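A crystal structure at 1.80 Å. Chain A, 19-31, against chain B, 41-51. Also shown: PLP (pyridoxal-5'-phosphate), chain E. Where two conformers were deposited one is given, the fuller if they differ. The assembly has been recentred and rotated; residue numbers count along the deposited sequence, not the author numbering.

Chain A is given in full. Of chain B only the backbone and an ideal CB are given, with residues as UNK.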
# COMPACT_ATOMS: atom_id res chain seq x y z
N ILE A 19 -10.33 -25.54 -7.96
CA ILE A 19 -8.90 -25.36 -8.23
C ILE A 19 -8.78 -23.94 -8.80
O ILE A 19 -9.48 -23.59 -9.76
CB ILE A 19 -8.37 -26.38 -9.27
CG1 ILE A 19 -8.36 -27.80 -8.69
CG2 ILE A 19 -6.97 -25.99 -9.75
CD1 ILE A 19 -8.11 -28.90 -9.72
N ARG A 20 -7.89 -23.15 -8.21
CA ARG A 20 -7.77 -21.73 -8.54
C ARG A 20 -6.50 -21.53 -9.34
O ARG A 20 -5.41 -21.49 -8.78
CB ARG A 20 -7.74 -20.93 -7.23
CG ARG A 20 -9.11 -20.88 -6.51
CD ARG A 20 -9.03 -20.40 -5.06
NE ARG A 20 -8.67 -18.97 -4.95
CZ ARG A 20 -8.66 -18.29 -3.80
NH1 ARG A 20 -9.02 -18.88 -2.66
NH2 ARG A 20 -8.32 -17.01 -3.80
N ILE A 21 -6.63 -21.45 -10.67
CA ILE A 21 -5.45 -21.33 -11.53
C ILE A 21 -5.74 -20.17 -12.45
O ILE A 21 -5.61 -20.23 -13.69
CB ILE A 21 -5.10 -22.66 -12.28
CG1 ILE A 21 -6.34 -23.28 -12.94
CG2 ILE A 21 -4.40 -23.67 -11.31
CD1 ILE A 21 -6.06 -24.59 -13.71
N ASN A 22 -6.18 -19.10 -11.80
CA ASN A 22 -6.71 -17.94 -12.49
C ASN A 22 -5.88 -16.65 -12.36
O ASN A 22 -6.04 -15.76 -13.18
CB ASN A 22 -8.17 -17.67 -12.08
CG ASN A 22 -8.41 -17.64 -10.55
OD1 ASN A 22 -7.56 -18.06 -9.73
ND2 ASN A 22 -9.63 -17.17 -10.17
N PHE A 23 -5.04 -16.55 -11.33
CA PHE A 23 -4.37 -15.28 -11.01
C PHE A 23 -2.84 -15.39 -10.83
O PHE A 23 -2.22 -14.52 -10.19
CB PHE A 23 -5.00 -14.65 -9.75
CG PHE A 23 -6.46 -14.25 -9.92
CD1 PHE A 23 -6.89 -13.50 -11.03
CD2 PHE A 23 -7.40 -14.60 -8.95
CE1 PHE A 23 -8.24 -13.12 -11.15
CE2 PHE A 23 -8.74 -14.24 -9.08
CZ PHE A 23 -9.16 -13.52 -10.17
N ASN A 24 -2.22 -16.42 -11.40
CA ASN A 24 -0.78 -16.66 -11.31
C ASN A 24 -0.22 -16.66 -9.90
O ASN A 24 0.95 -16.30 -9.66
CB ASN A 24 0.02 -15.66 -12.18
CG ASN A 24 -0.35 -15.70 -13.66
OD1 ASN A 24 -0.11 -14.70 -14.43
ND2 ASN A 24 -0.91 -16.81 -14.09
N GLU A 25 -1.06 -17.04 -8.94
CA GLU A 25 -0.62 -17.16 -7.56
C GLU A 25 0.18 -18.44 -7.46
O GLU A 25 -0.08 -19.39 -8.19
CB GLU A 25 -1.83 -17.17 -6.61
CG GLU A 25 -2.72 -15.91 -6.79
CD GLU A 25 -4.17 -16.11 -6.36
OE1 GLU A 25 -4.78 -17.16 -6.68
OE2 GLU A 25 -4.72 -15.17 -5.73
N ASN A 26 1.14 -18.48 -6.55
CA ASN A 26 1.91 -19.68 -6.28
C ASN A 26 0.96 -20.57 -5.49
O ASN A 26 0.34 -20.06 -4.55
CB ASN A 26 3.14 -19.33 -5.44
CG ASN A 26 4.16 -20.44 -5.38
OD1 ASN A 26 3.83 -21.63 -5.16
ND2 ASN A 26 5.43 -20.06 -5.51
N PRO A 27 0.78 -21.85 -5.92
CA PRO A 27 -0.17 -22.79 -5.29
C PRO A 27 0.38 -23.43 -4.02
O PRO A 27 -0.36 -24.08 -3.27
CB PRO A 27 -0.37 -23.86 -6.38
CG PRO A 27 0.97 -23.91 -7.07
CD PRO A 27 1.42 -22.45 -7.11
N LEU A 28 1.67 -23.22 -3.81
CA LEU A 28 2.32 -23.58 -2.58
C LEU A 28 2.06 -22.54 -1.51
O LEU A 28 1.98 -21.34 -1.78
CB LEU A 28 3.83 -23.66 -2.81
CG LEU A 28 4.29 -24.73 -3.80
CD1 LEU A 28 5.81 -24.74 -3.85
CD2 LEU A 28 3.74 -26.08 -3.36
N GLY A 29 1.95 -22.99 -0.27
CA GLY A 29 2.03 -22.05 0.82
C GLY A 29 3.31 -21.26 0.63
O GLY A 29 4.23 -21.71 -0.05
N MSE A 30 3.35 -20.07 1.20
CA MSE A 30 4.59 -19.41 1.55
C MSE A 30 5.58 -20.35 2.28
O MSE A 30 5.17 -21.31 2.94
CB MSE A 30 4.18 -18.32 2.54
CG MSE A 30 5.06 -17.19 2.72
SE MSE A 30 4.19 -16.02 4.05
CE MSE A 30 2.50 -15.81 3.11
N SER A 31 6.88 -20.09 2.17
CA SER A 31 7.91 -20.77 3.01
C SER A 31 7.46 -20.95 4.48
O SER A 31 6.90 -20.03 5.06
CB SER A 31 9.19 -19.91 3.00
OG SER A 31 10.10 -20.25 4.03
N UNK B 41 -4.68 -15.88 8.63
CA UNK B 41 -4.62 -15.46 7.25
C UNK B 41 -3.29 -15.76 6.57
O UNK B 41 -3.23 -15.76 5.36
CB UNK B 41 -4.91 -13.96 7.17
N UNK B 42 -2.24 -16.05 7.34
CA UNK B 42 -0.90 -16.21 6.78
C UNK B 42 -0.84 -17.39 5.81
O UNK B 42 -0.27 -17.29 4.73
CB UNK B 42 0.12 -16.40 7.90
N UNK B 43 -1.41 -18.53 6.21
CA UNK B 43 -1.47 -19.72 5.35
C UNK B 43 -2.28 -19.47 4.06
O UNK B 43 -2.09 -20.15 3.06
CB UNK B 43 -2.08 -20.89 6.13
N UNK B 44 -3.20 -18.51 4.08
CA UNK B 44 -3.96 -18.12 2.88
C UNK B 44 -3.27 -17.10 2.01
O UNK B 44 -3.71 -16.84 0.87
CB UNK B 44 -5.32 -17.56 3.29
N UNK B 45 -2.21 -16.47 2.52
CA UNK B 45 -1.66 -15.27 1.87
C UNK B 45 -0.71 -15.53 0.71
O UNK B 45 -0.09 -14.57 0.21
CB UNK B 45 -0.92 -14.43 2.91
N UNK B 46 -0.64 -16.77 0.22
CA UNK B 46 -0.10 -17.03 -1.12
C UNK B 46 -1.03 -16.51 -2.24
O UNK B 46 -0.60 -16.37 -3.38
CB UNK B 46 0.13 -18.53 -1.30
N UNK B 47 -2.28 -16.21 -1.86
CA UNK B 47 -3.29 -15.69 -2.75
C UNK B 47 -3.70 -14.29 -2.36
O UNK B 47 -3.62 -13.90 -1.22
CB UNK B 47 -4.51 -16.61 -2.77
N UNK B 48 -4.18 -13.55 -3.35
CA UNK B 48 -4.72 -12.23 -3.11
C UNK B 48 -6.08 -12.33 -2.34
O UNK B 48 -6.90 -13.19 -2.64
CB UNK B 48 -4.89 -11.49 -4.44
N UNK B 49 -6.30 -11.44 -1.39
CA UNK B 49 -7.54 -11.36 -0.59
C UNK B 49 -8.72 -10.72 -1.34
O UNK B 49 -9.39 -9.81 -0.80
CB UNK B 49 -7.27 -10.56 0.69
N UNK B 50 -9.01 -11.18 -2.55
CA UNK B 50 -9.92 -10.42 -3.43
C UNK B 50 -11.32 -10.39 -2.83
O UNK B 50 -11.87 -9.28 -2.62
CB UNK B 50 -9.96 -11.03 -4.83
N UNK B 51 -11.87 -11.56 -2.48
CA UNK B 51 -13.25 -11.57 -1.95
C UNK B 51 -13.37 -10.89 -0.58
O UNK B 51 -14.37 -10.22 -0.29
CB UNK B 51 -13.75 -13.01 -1.84
N1 PLP E . 3.62 -7.39 -12.87
C2 PLP E . 3.12 -8.49 -13.53
C2A PLP E . 3.70 -8.85 -14.87
C3 PLP E . 2.07 -9.20 -12.94
O3 PLP E . 1.56 -10.27 -13.60
C4 PLP E . 1.55 -8.78 -11.70
C4A PLP E . 0.51 -9.61 -10.99
O4A PLP E . -0.46 -9.92 -11.66
C5 PLP E . 2.07 -7.66 -11.05
C6 PLP E . 3.10 -6.96 -11.68
C5A PLP E . 1.54 -7.16 -9.72
O4P PLP E . 1.68 -8.09 -8.63
P PLP E . 1.89 -7.57 -7.13
O1P PLP E . 1.21 -6.27 -6.88
O2P PLP E . 3.39 -7.49 -7.03
O3P PLP E . 1.31 -8.73 -6.34

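Position 41 has helical backbone angles, and nothing of chain A lies within 5.5 Å of its CB. Chain A sets no rule here; the residue is Ala41(B).

At 42 the CB points sideways, 5.4 Å from CE of Met30(A). A modest apolar side chain would suit that selenomethionine. Val42(B) is found, its CG1 4.3 Å from SE of Met30(A).

Positions 43 and 44 point away from chain A, so many residues would serve; Val43(B) and Lys44(B) occupy them.

At 45 the ideal CB already sits 3.7 Å from CE of Met30(A). Something small and apolar suits so close an approach, and Ala45(B) does so, its CB 3.9 Å from that CE.

Position 46 points toward chain A, its ideal CB 3.4 Å from O of Leu28(A) and 3.6 Å from O of Asn26(A). Two carbonyls so close call for a short donor: Asn, Ser or Thr could be considered. Asn46(B), with chi1 in p, sends ND2 to O of Asn26(A) at 2.9 Å in a nearly straight hydrogen bond.

At 47 the CB lies sideways, 3.3 Å from OE2 of Glu25(A). An acidic residue would be unwelcome; Lys or Arg could answer the carboxylate, and a long one could also reach O of Arg20(A). Arg47(B) forms a salt bridge from NH1 to OE1 of Glu25(A) at 3.0 Å and a weak hydrogen bond from NH1 to O of Arg20(A) at 3.3 Å. The price is a like charge nearby, with NE of Arg47(B) 4.3 Å from NE of Arg20(A). Separate waters link NH2 to O of Arg20(A) and, through a weak bond, to O of Pro27(A).

At 48 the backbone does much of the work: N donates to OE2 of Glu25(A) at 2.9 Å, which any residue but proline allows. The CB points sideways, and beyond it the PLP phosphate offers acceptors to a long side chain ending in a donor. Tyr48(B) reaches it, OH donating to O3P of PLP at 2.8 Å.

Position 49 points away, at an N-cap, where Ser, Thr, Asp or Asn might be expected; Ala49(B) has no polar side chain to cap with and does not touch the stretch of chain A.

Position 50, helical, points toward the ring of Phe23(A), CE2 of which lies 5.5 Å from the ideal CB. A long aliphatic or cationic chain would suit. Lys50(B) lays CE over the ring face, 3.7 Å from its centroid, with NZ in a cation-pi contact.

Position 51, helical and out of reach, leaves the choice open; it is Asn51(B).

Chain B 41-51: AVVKANRYAKN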
# COMPACT_ATOMS: atom_id res chain seq x y z
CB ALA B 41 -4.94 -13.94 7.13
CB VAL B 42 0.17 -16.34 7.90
CG1 VAL B 42 1.49 -16.77 7.33
CG2 VAL B 42 0.35 -14.95 8.62
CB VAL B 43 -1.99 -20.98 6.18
CG1 VAL B 43 -3.51 -20.90 6.41
CG2 VAL B 43 -1.55 -22.35 5.53
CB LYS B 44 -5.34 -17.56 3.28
CG LYS B 44 -6.22 -18.54 4.07
CD LYS B 44 -7.63 -17.99 4.36
CE LYS B 44 -7.63 -16.76 5.20
NZ LYS B 44 -8.99 -16.32 5.65
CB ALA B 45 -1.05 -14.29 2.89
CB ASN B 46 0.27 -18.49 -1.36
CG ASN B 46 -0.91 -19.45 -1.16
OD1 ASN B 46 -1.57 -19.39 -0.12
ND2 ASN B 46 -1.19 -20.31 -2.15
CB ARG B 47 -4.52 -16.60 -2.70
CG ARG B 47 -4.14 -18.05 -2.93
CD ARG B 47 -5.26 -18.88 -3.56
NE ARG B 47 -4.78 -20.26 -3.77
CZ ARG B 47 -4.33 -20.74 -4.93
NH1 ARG B 47 -4.27 -20.00 -6.05
NH2 ARG B 47 -3.92 -21.99 -4.98
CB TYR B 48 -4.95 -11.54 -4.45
CG TYR B 48 -3.70 -11.35 -5.26
CD1 TYR B 48 -2.83 -10.32 -4.97
CD2 TYR B 48 -3.41 -12.17 -6.35
CE1 TYR B 48 -1.72 -10.11 -5.72
CE2 TYR B 48 -2.27 -11.97 -7.11
CZ TYR B 48 -1.40 -10.94 -6.78
OH TYR B 48 -0.24 -10.70 -7.50
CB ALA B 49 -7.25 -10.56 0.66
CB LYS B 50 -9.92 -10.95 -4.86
CG LYS B 50 -8.78 -10.40 -5.73
CD LYS B 50 -8.66 -11.22 -7.00
CE LYS B 50 -7.35 -10.99 -7.72
NZ LYS B 50 -7.48 -9.72 -8.42
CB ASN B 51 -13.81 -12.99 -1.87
CG ASN B 51 -15.30 -13.00 -1.52
OD1 ASN B 51 -16.13 -12.43 -2.26
ND2 ASN B 51 -15.65 -13.65 -0.41
O HOH W 1 -7.34 -14.57 -5.06
O HOH W 2 -8.73 -14.86 -1.44
O HOH W 3 -3.72 -23.53 -7.46
O HOH W 4 1.70 -16.40 -4.62
O HOH W 5 -3.15 -24.69 -3.78
O HOH W 6 0.85 -19.10 2.62
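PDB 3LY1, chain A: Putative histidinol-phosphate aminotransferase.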